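Local atomic coordinates of EreC (Klebsiella pneumoniae, PDB entry 6XCQ), a protein that probably hydrolyses the lactone ring of erythromycin and related macrolides, an esterase activity that gives Klebsiella pneumoniae resistance to these antibiotics. Residues A[65-68]-A[69-72]; A[82-85]-A[86-90]; A[140-143]-A[144-148]; A[290-293]-A[294-298]. The protein carries 1 engineered substitution. All coordinates share one frame; numbering follows the deposited sequence.

Interaction 1. Residues A[65-68]-A[69-72]; sequences LGEG and AHFV
E67 and H70 meet across a short turn in the loop between strand 62-65 and helix 73-90, and the glutamate side chain can be followed outward atom by atom. Its CB lies 3.7 Å from A69 O, and CG stays beside the same carbonyl oxygen. With CG set between the backbone N and the carbonyl carbon (chi1 50°) and the chain extended beyond it, CD is carried over the turn toward the H70 ring. There the two carboxylate oxygens divide the work. OE2 takes the N-H of H70 ND1, approaching the ring at its edge, near the ring plane; the modelled 2.4 Å between E67 OE2 and H70 ND1 is very short, and its exact value is doubtful. The planes of carboxylate and ring stand 68° apart. OE1 faces the backbone of the following turn through three waters. The first also meets A69 O and lies 2.9 Å from V72 N, the second is 2.9 Å from F71 N, and the third is 2.8 Å from V72 O. One oxygen is thus linked to the imidazole, the other to the peptide groups just before the helix, where V72 is the N-cap residue. H306 packs its ring edge-to-face with that of H70, and Q409 accepts from H70 N. This is a histidine-carboxylate pair in the loop after a parallel strand, beyond its C-terminal end, where α/β enzymes commonly place their active sites; the position is consistent with such a site in EreC.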
# COMPACT_ATOMS: atom_id res chain seq x y z
N LEU A 65 5.30 -7.36 -2.66
CA LEU A 65 4.53 -8.18 -3.60
C LEU A 65 3.51 -7.26 -4.26
O LEU A 65 2.59 -6.76 -3.60
CB LEU A 65 3.84 -9.35 -2.89
CG LEU A 65 4.69 -10.32 -2.06
CD1 LEU A 65 3.80 -11.32 -1.34
CD2 LEU A 65 5.69 -11.07 -2.94
N GLY A 66 3.69 -7.01 -5.55
CA GLY A 66 2.92 -6.01 -6.26
C GLY A 66 1.57 -6.52 -6.74
O GLY A 66 1.07 -7.57 -6.35
N GLU A 67 0.96 -5.69 -7.58
CA GLU A 67 -0.17 -6.10 -8.39
C GLU A 67 -0.22 -5.08 -9.52
O GLU A 67 -0.06 -3.88 -9.27
CB GLU A 67 -1.49 -6.14 -7.60
CG GLU A 67 -1.79 -4.90 -6.79
CD GLU A 67 -3.11 -4.99 -6.02
OE1 GLU A 67 -3.69 -6.09 -5.92
OE2 GLU A 67 -3.59 -3.94 -5.54
N GLY A 68 -0.36 -5.57 -10.75
CA GLY A 68 -0.39 -4.66 -11.88
C GLY A 68 -1.68 -3.88 -11.98
O GLY A 68 -1.73 -2.87 -12.69
N ALA A 69 -2.72 -4.34 -11.28
CA ALA A 69 -3.99 -3.63 -11.23
C ALA A 69 -4.67 -4.01 -9.93
O ALA A 69 -4.53 -5.15 -9.46
CB ALA A 69 -4.88 -3.97 -12.43
N HIS A 70 -5.38 -3.06 -9.34
CA HIS A 70 -6.13 -3.38 -8.14
C HIS A 70 -7.31 -4.28 -8.50
O HIS A 70 -7.76 -4.33 -9.65
CB HIS A 70 -6.65 -2.09 -7.47
CG HIS A 70 -5.57 -1.25 -6.85
ND1 HIS A 70 -4.58 -1.77 -6.05
CD2 HIS A 70 -5.36 0.09 -6.88
CE1 HIS A 70 -3.80 -0.80 -5.61
NE2 HIS A 70 -4.26 0.35 -6.10
N PHE A 71 -7.80 -5.01 -7.48
CA PHE A 71 -9.09 -5.70 -7.54
C PHE A 71 -9.09 -6.92 -8.46
O PHE A 71 -10.13 -7.27 -9.02
CB PHE A 71 -10.22 -4.74 -7.95
CG PHE A 71 -10.20 -3.43 -7.19
CD1 PHE A 71 -10.27 -3.42 -5.81
CD2 PHE A 71 -10.09 -2.22 -7.86
CE1 PHE A 71 -10.26 -2.21 -5.09
CE2 PHE A 71 -10.07 -1.01 -7.15
CZ PHE A 71 -10.15 -1.02 -5.77
N VAL A 72 -7.95 -7.59 -8.58
CA VAL A 72 -7.79 -8.74 -9.48
C VAL A 72 -7.70 -10.01 -8.66
O VAL A 72 -6.89 -10.10 -7.73
CB VAL A 72 -6.54 -8.58 -10.37
CG1 VAL A 72 -6.30 -9.85 -11.15
CG2 VAL A 72 -6.67 -7.37 -11.30
O HOH W 1 -5.29 -7.02 -7.56
O HOH W 2 -6.36 -5.21 -4.98
O HOH W 3 -6.11 -8.24 -5.74

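Interaction 2. Residues A[82-85]-A[86-90]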
# COMPACT_ATOMS: atom_id res chain seq x y z
N LEU A 82 2.87 -16.35 -2.41
CA LEU A 82 4.19 -15.82 -2.12
C LEU A 82 4.32 -15.43 -0.65
O LEU A 82 5.43 -15.45 -0.11
CB LEU A 82 4.48 -14.64 -3.04
CG LEU A 82 4.88 -15.14 -4.43
CD1 LEU A 82 4.82 -14.04 -5.47
CD2 LEU A 82 6.28 -15.73 -4.34
N ILE A 83 3.22 -15.09 0.02
CA ILE A 83 3.26 -14.93 1.47
C ILE A 83 3.65 -16.25 2.13
O ILE A 83 4.56 -16.29 2.97
CB ILE A 83 1.90 -14.41 1.98
CG1 ILE A 83 1.71 -12.95 1.56
CG2 ILE A 83 1.79 -14.51 3.50
CD1 ILE A 83 0.26 -12.46 1.66
N ARG A 84 3.03 -17.36 1.70
CA ARG A 84 3.42 -18.67 2.21
C ARG A 84 4.91 -18.92 2.04
O ARG A 84 5.59 -19.36 2.98
CB ARG A 84 2.62 -19.77 1.50
CG ARG A 84 1.27 -20.07 2.12
CD ARG A 84 0.80 -21.45 1.72
NE ARG A 84 1.59 -22.48 2.39
CZ ARG A 84 1.67 -23.74 2.00
NH1 ARG A 84 1.00 -24.16 0.93
NH2 ARG A 84 2.42 -24.59 2.69
N TYR A 85 5.45 -18.64 0.86
CA TYR A 85 6.87 -18.85 0.62
C TYR A 85 7.74 -17.99 1.53
O TYR A 85 8.72 -18.47 2.11
CB TYR A 85 7.19 -18.58 -0.85
CG TYR A 85 8.66 -18.44 -1.14
CD1 TYR A 85 9.49 -19.55 -1.15
CD2 TYR A 85 9.21 -17.20 -1.42
CE1 TYR A 85 10.84 -19.43 -1.43
CE2 TYR A 85 10.55 -17.07 -1.70
CZ TYR A 85 11.36 -18.19 -1.71
OH TYR A 85 12.70 -18.04 -2.00
N LEU A 86 7.41 -16.70 1.65
CA LEU A 86 8.25 -15.81 2.44
C LEU A 86 8.13 -16.12 3.93
O LEU A 86 9.12 -16.08 4.67
CB LEU A 86 7.86 -14.35 2.17
CG LEU A 86 8.19 -13.85 0.77
CD1 LEU A 86 7.51 -12.49 0.49
CD2 LEU A 86 9.69 -13.78 0.61
N VAL A 87 6.93 -16.47 4.38
CA VAL A 87 6.73 -16.79 5.79
C VAL A 87 7.37 -18.13 6.12
O VAL A 87 8.19 -18.24 7.04
CB VAL A 87 5.24 -16.77 6.15
CG1 VAL A 87 5.01 -17.45 7.50
CG2 VAL A 87 4.73 -15.35 6.18
N GLU A 88 7.03 -19.17 5.36
CA GLU A 88 7.43 -20.51 5.76
C GLU A 88 8.86 -20.85 5.40
O GLU A 88 9.45 -21.74 6.02
CB GLU A 88 6.49 -21.54 5.15
CG GLU A 88 5.09 -21.38 5.63
CD GLU A 88 4.18 -22.37 4.96
OE1 GLU A 88 4.71 -23.35 4.41
OE2 GLU A 88 2.95 -22.16 4.98
N ARG A 89 9.46 -20.16 4.43
CA ARG A 89 10.81 -20.51 4.02
C ARG A 89 11.84 -19.45 4.32
O ARG A 89 13.03 -19.77 4.35
CB ARG A 89 10.85 -20.85 2.52
CG ARG A 89 10.11 -22.13 2.20
CD ARG A 89 10.81 -23.35 2.83
NE ARG A 89 10.22 -24.61 2.36
CZ ARG A 89 10.54 -25.20 1.22
NH1 ARG A 89 11.47 -24.67 0.42
NH2 ARG A 89 9.95 -26.34 0.87
N HIS A 90 11.42 -18.21 4.58
CA HIS A 90 12.36 -17.14 4.91
C HIS A 90 11.96 -16.39 6.17
O HIS A 90 12.56 -15.34 6.47
CB HIS A 90 12.51 -16.19 3.72
CG HIS A 90 13.19 -16.81 2.54
ND1 HIS A 90 14.55 -16.92 2.44
CD2 HIS A 90 12.68 -17.36 1.40
CE1 HIS A 90 14.87 -17.52 1.30
NE2 HIS A 90 13.75 -17.79 0.65
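Y85 and H90 form the close-packed end of this stretch of helix 73-90. CG of Y85, anti to the backbone N (chi1 166°), slants the ring obliquely toward the C-terminal end of the helix, where the edge of H90 comes toward its face in an offset edge-to-face pair, centroids 5.0 Å apart and planes at 72°. H90 NE2 also donates to Y85 OH over 2.9 Å, and that hydroxyl is bonded to T54. L86 CD2 packs 4.0 Å from Y85 CD2, while I83 and V87 lie side by side, their CG2 methyls 4.1 Å apart; L86 and I83 continue the apolar layer onto L65 of strand 62-65. On the more open flank, R84 grips E88 side-on. R84 NE reaches E88 OE2 at 2.9 Å, arriving from above the carboxylate plane, and R84 NH2 reaches E88 OE1 at 3.1 Å on its syn lone pair. R84 NH1 bonds further to P42 O and E88 OE2 to Y142 OH, which probably limits rotation of the pair. R89, exposed, turns its end away. The chemistry implies a division of labour: rings and aliphatic groups pack mainly toward strand 62-65 and helix 54-57, while the ion pair faces the loop at P42 and helix 126-146.

Interaction 3. Residues A[140-143]-A[144-148]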
# COMPACT_ATOMS: atom_id res chain seq x y z
N LYS A 140 -6.34 -14.99 7.66
CA LYS A 140 -6.90 -15.40 8.95
C LYS A 140 -7.01 -16.92 9.04
O LYS A 140 -6.61 -17.51 10.04
CB LYS A 140 -8.26 -14.73 9.17
CG LYS A 140 -8.96 -15.13 10.47
CD LYS A 140 -10.25 -14.34 10.68
CE LYS A 140 -10.89 -14.64 12.07
NZ LYS A 140 -12.08 -13.75 12.29
N SER A 141 -7.52 -17.56 7.99
CA SER A 141 -7.59 -19.02 7.99
C SER A 141 -6.20 -19.62 8.06
O SER A 141 -5.92 -20.49 8.90
CB SER A 141 -8.32 -19.53 6.75
OG SER A 141 -9.56 -18.86 6.58
N TYR A 142 -5.31 -19.17 7.18
CA TYR A 142 -3.93 -19.63 7.16
C TYR A 142 -3.28 -19.55 8.54
O TYR A 142 -2.62 -20.50 8.99
CB TYR A 142 -3.13 -18.81 6.14
CG TYR A 142 -1.65 -19.08 6.17
CD1 TYR A 142 -1.14 -20.32 5.79
CD2 TYR A 142 -0.75 -18.09 6.54
CE1 TYR A 142 0.22 -20.56 5.80
CE2 TYR A 142 0.61 -18.32 6.56
CZ TYR A 142 1.09 -19.56 6.19
OH TYR A 142 2.44 -19.79 6.20
N LEU A 143 -3.42 -18.41 9.22
CA LEU A 143 -2.80 -18.27 10.53
C LEU A 143 -3.41 -19.22 11.55
O LEU A 143 -2.69 -19.89 12.30
CB LEU A 143 -2.90 -16.82 11.01
CG LEU A 143 -2.10 -15.85 10.14
CD1 LEU A 143 -2.23 -14.43 10.66
CD2 LEU A 143 -0.64 -16.28 10.05
N ARG A 144 -4.74 -19.33 11.57
CA ARG A 144 -5.40 -20.25 12.50
C ARG A 144 -4.97 -21.69 12.24
O ARG A 144 -4.55 -22.40 13.17
CB ARG A 144 -6.91 -20.13 12.39
CG ARG A 144 -7.65 -21.24 13.12
CD ARG A 144 -9.17 -21.05 13.09
NE ARG A 144 -9.72 -21.18 11.75
CZ ARG A 144 -10.16 -20.16 11.01
NH1 ARG A 144 -10.65 -20.37 9.79
NH2 ARG A 144 -10.12 -18.92 11.50
N GLU A 145 -5.06 -22.14 10.99
CA GLU A 145 -4.78 -23.54 10.68
C GLU A 145 -3.30 -23.86 10.84
O GLU A 145 -2.94 -24.96 11.27
CB GLU A 145 -5.29 -23.87 9.27
CG GLU A 145 -6.83 -23.92 9.22
CD GLU A 145 -7.41 -23.83 7.81
OE1 GLU A 145 -6.65 -23.95 6.83
OE2 GLU A 145 -8.64 -23.64 7.69
N SER A 146 -2.42 -22.92 10.50
CA SER A 146 -0.99 -23.16 10.60
C SER A 146 -0.43 -22.88 11.99
O SER A 146 0.70 -23.29 12.27
CB SER A 146 -0.24 -22.31 9.57
OG SER A 146 -0.09 -20.99 10.05
N GLY A 147 -1.18 -22.19 12.85
CA GLY A 147 -0.66 -21.76 14.13
C GLY A 147 0.37 -20.66 14.08
O GLY A 147 0.90 -20.29 15.12
N ARG A 148 0.67 -20.12 12.90
CA ARG A 148 1.67 -19.07 12.78
C ARG A 148 1.09 -17.71 13.18
O ARG A 148 -0.12 -17.55 13.38
CB ARG A 148 2.23 -19.03 11.36
CG ARG A 148 2.88 -20.33 10.92
CD ARG A 148 3.18 -20.36 9.42
NE ARG A 148 4.06 -21.46 9.04
CZ ARG A 148 5.38 -21.46 9.23
NH1 ARG A 148 6.11 -22.50 8.84
NH2 ARG A 148 5.96 -20.42 9.80
O HOH W 4 -1.92 -18.12 15.03
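A local contact at the C-terminal end of helix 126-146, on the surface of the fold, is made where S146 turns back on Y142 and the chain leaves the helix through G147. Besides the ordinary helical bond from its backbone N, S146 sends its hydroxyl to the same carbonyl, with OG 2.8 Å from Y142 O; the two donors arrive from opposite faces of the carbonyl plane. A chi1 of 81° swings OG back along the helix and puts it 4.2 Å above the Y142 ring, over its centre. OG in turn accepts from R148 N at 3.1 Å, which makes an ST turn across G147, whose phi is positive. Beyond it R148 crosses the end of the tyrosine, whose hydroxyl E88 binds; R148 CD lies 3.4 Å from Y142 OH, the guanidinium plane within 8° of the ring plane. On the other flank R144 bends at chi3 and lays a guanidinium face over S141 CA and K140 O, while S113 holds the lysine end. One serine hydroxyl thus donates to the last helical turn and accepts from the chain as it leaves, which implies a helix end closed by side-chain hydrogen bonding beside the weak G147 N to L143 O bond.

Interaction 4. Residues A[290-293]-A[294-298]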
# COMPACT_ATOMS: atom_id res chain seq x y z
N ASP A 290 10.45 2.52 6.82
CA ASP A 290 11.83 2.66 7.26
C ASP A 290 11.92 2.77 8.78
O ASP A 290 12.69 2.05 9.42
CB ASP A 290 12.46 3.87 6.57
CG ASP A 290 13.97 3.91 6.73
OD1 ASP A 290 14.67 3.09 6.11
OD2 ASP A 290 14.46 4.79 7.47
N ARG A 291 11.09 3.62 9.36
CA ARG A 291 11.09 3.79 10.82
C ARG A 291 10.73 2.49 11.51
O ARG A 291 11.38 2.09 12.48
CB ARG A 291 10.11 4.88 11.23
CG ARG A 291 10.58 6.28 10.88
CD ARG A 291 9.90 7.35 11.75
NE ARG A 291 8.48 7.50 11.46
CZ ARG A 291 7.99 8.03 10.35
NH1 ARG A 291 6.68 8.14 10.17
NH2 ARG A 291 8.81 8.46 9.40
N MET A 292 9.70 1.81 11.01
CA MET A 292 9.29 0.58 11.66
C MET A 292 10.39 -0.46 11.60
O MET A 292 10.67 -1.14 12.60
CB MET A 292 8.00 0.07 11.03
CG MET A 292 7.22 -0.80 11.96
SD MET A 292 6.76 -2.26 11.05
CE MET A 292 8.38 -2.89 10.73
N VAL A 293 11.07 -0.58 10.46
CA VAL A 293 12.11 -1.59 10.34
C VAL A 293 13.29 -1.28 11.26
O VAL A 293 13.82 -2.16 11.94
CB VAL A 293 12.54 -1.75 8.87
CG1 VAL A 293 13.97 -2.24 8.79
CG2 VAL A 293 11.59 -2.71 8.13
N ARG A 294 13.72 -0.02 11.31
CA ARG A 294 14.89 0.26 12.14
C ARG A 294 14.56 0.29 13.63
O ARG A 294 15.44 0.05 14.45
CB ARG A 294 15.56 1.57 11.72
CG ARG A 294 14.64 2.72 11.49
CD ARG A 294 15.18 3.62 10.37
NE ARG A 294 16.62 3.80 10.44
CZ ARG A 294 17.43 3.84 9.38
NH1 ARG A 294 18.74 4.01 9.56
NH2 ARG A 294 16.94 3.71 8.16
N ALA A 295 13.30 0.55 13.99
CA ALA A 295 12.89 0.45 15.39
C ALA A 295 12.82 -1.00 15.84
O ALA A 295 13.20 -1.31 16.98
CB ALA A 295 11.54 1.13 15.60
N ASN A 296 12.34 -1.89 14.99
CA ASN A 296 12.25 -3.30 15.36
C ASN A 296 13.20 -4.10 14.49
O ASN A 296 12.87 -4.42 13.34
CB ASN A 296 10.81 -3.81 15.20
CG ASN A 296 9.77 -2.87 15.82
OD1 ASN A 296 9.45 -2.97 17.00
ND2 ASN A 296 9.24 -1.95 15.00
N PRO A 297 14.40 -4.45 14.98
CA PRO A 297 15.40 -5.06 14.09
C PRO A 297 15.10 -6.49 13.69
O PRO A 297 15.71 -6.98 12.73
CB PRO A 297 16.70 -5.00 14.92
CG PRO A 297 16.41 -4.02 16.03
CD PRO A 297 14.95 -4.17 16.31
N ASP A 298 14.19 -7.18 14.38
CA ASP A 298 13.83 -8.53 13.98
C ASP A 298 12.71 -8.58 12.94
O ASP A 298 12.35 -9.68 12.51
CB ASP A 298 13.42 -9.35 15.20
CG ASP A 298 14.59 -10.03 15.87
OD1 ASP A 298 15.73 -9.54 15.69
OD2 ASP A 298 14.38 -11.06 16.55
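D290 and R294, one turn apart near the end of helix 279-295, supply the ionic part of this contact. R294 NH2 lies 2.8 Å from D290 OD2, on the syn side of the carboxylate and somewhat out of its plane, with a bent N-H...O angle of 134°. R294 places CG between its backbone N and carbonyl carbon (chi1 46°) and bends at chi2 and chi3, which brings its CD past the backbone, 3.1 Å from D290 O. The other oxygen, D290 OD1, forms a salt bridge with R333, so a single carboxylate serves two arginines. Hydrogen bonding to the backbone dominates the helix end. M292 O receives both N296 N at 3.0 Å and N296 ND2 at 2.9 Å, the side-chain amide doubling the last helical bond where N296 leaves helical geometry. V293 O and N296 O come within 2.8 Å of each other, and their shared donor, R61 NH2, probably offsets this closeness. Van der Waals contact is slight: M292 CG lies 3.8 Å from N296 ND2. R61 directly precedes strand 62-65 and N93, which binds D298 O, strand 94-97; the chain is thus held by the starts of the two strands flanking strand 301-304, into which it runs.

Along the chain the four contacts follow one another in numerical order. Interactions 1 and 2 belong to one strand-loop-helix unit: 65-72 leaves strand 62-65 and leads into helix 73-90, whose later turns hold 82-90, and L65 packs directly on L82, I83 and L86. Interaction 3 ends helix 126-146, which touches helix 73-90, with about 13 Å between the centres of interactions 2 and 3. Interaction 4 touches none of the others, its nearest atoms about 8 Å from interaction 2. Interactions 2 to 4 are structural packing and helix ends around the central sheet, whereas interaction 1, its centre about 10 Å from that of the chain, sits in a buried loop consistent with an active-site position.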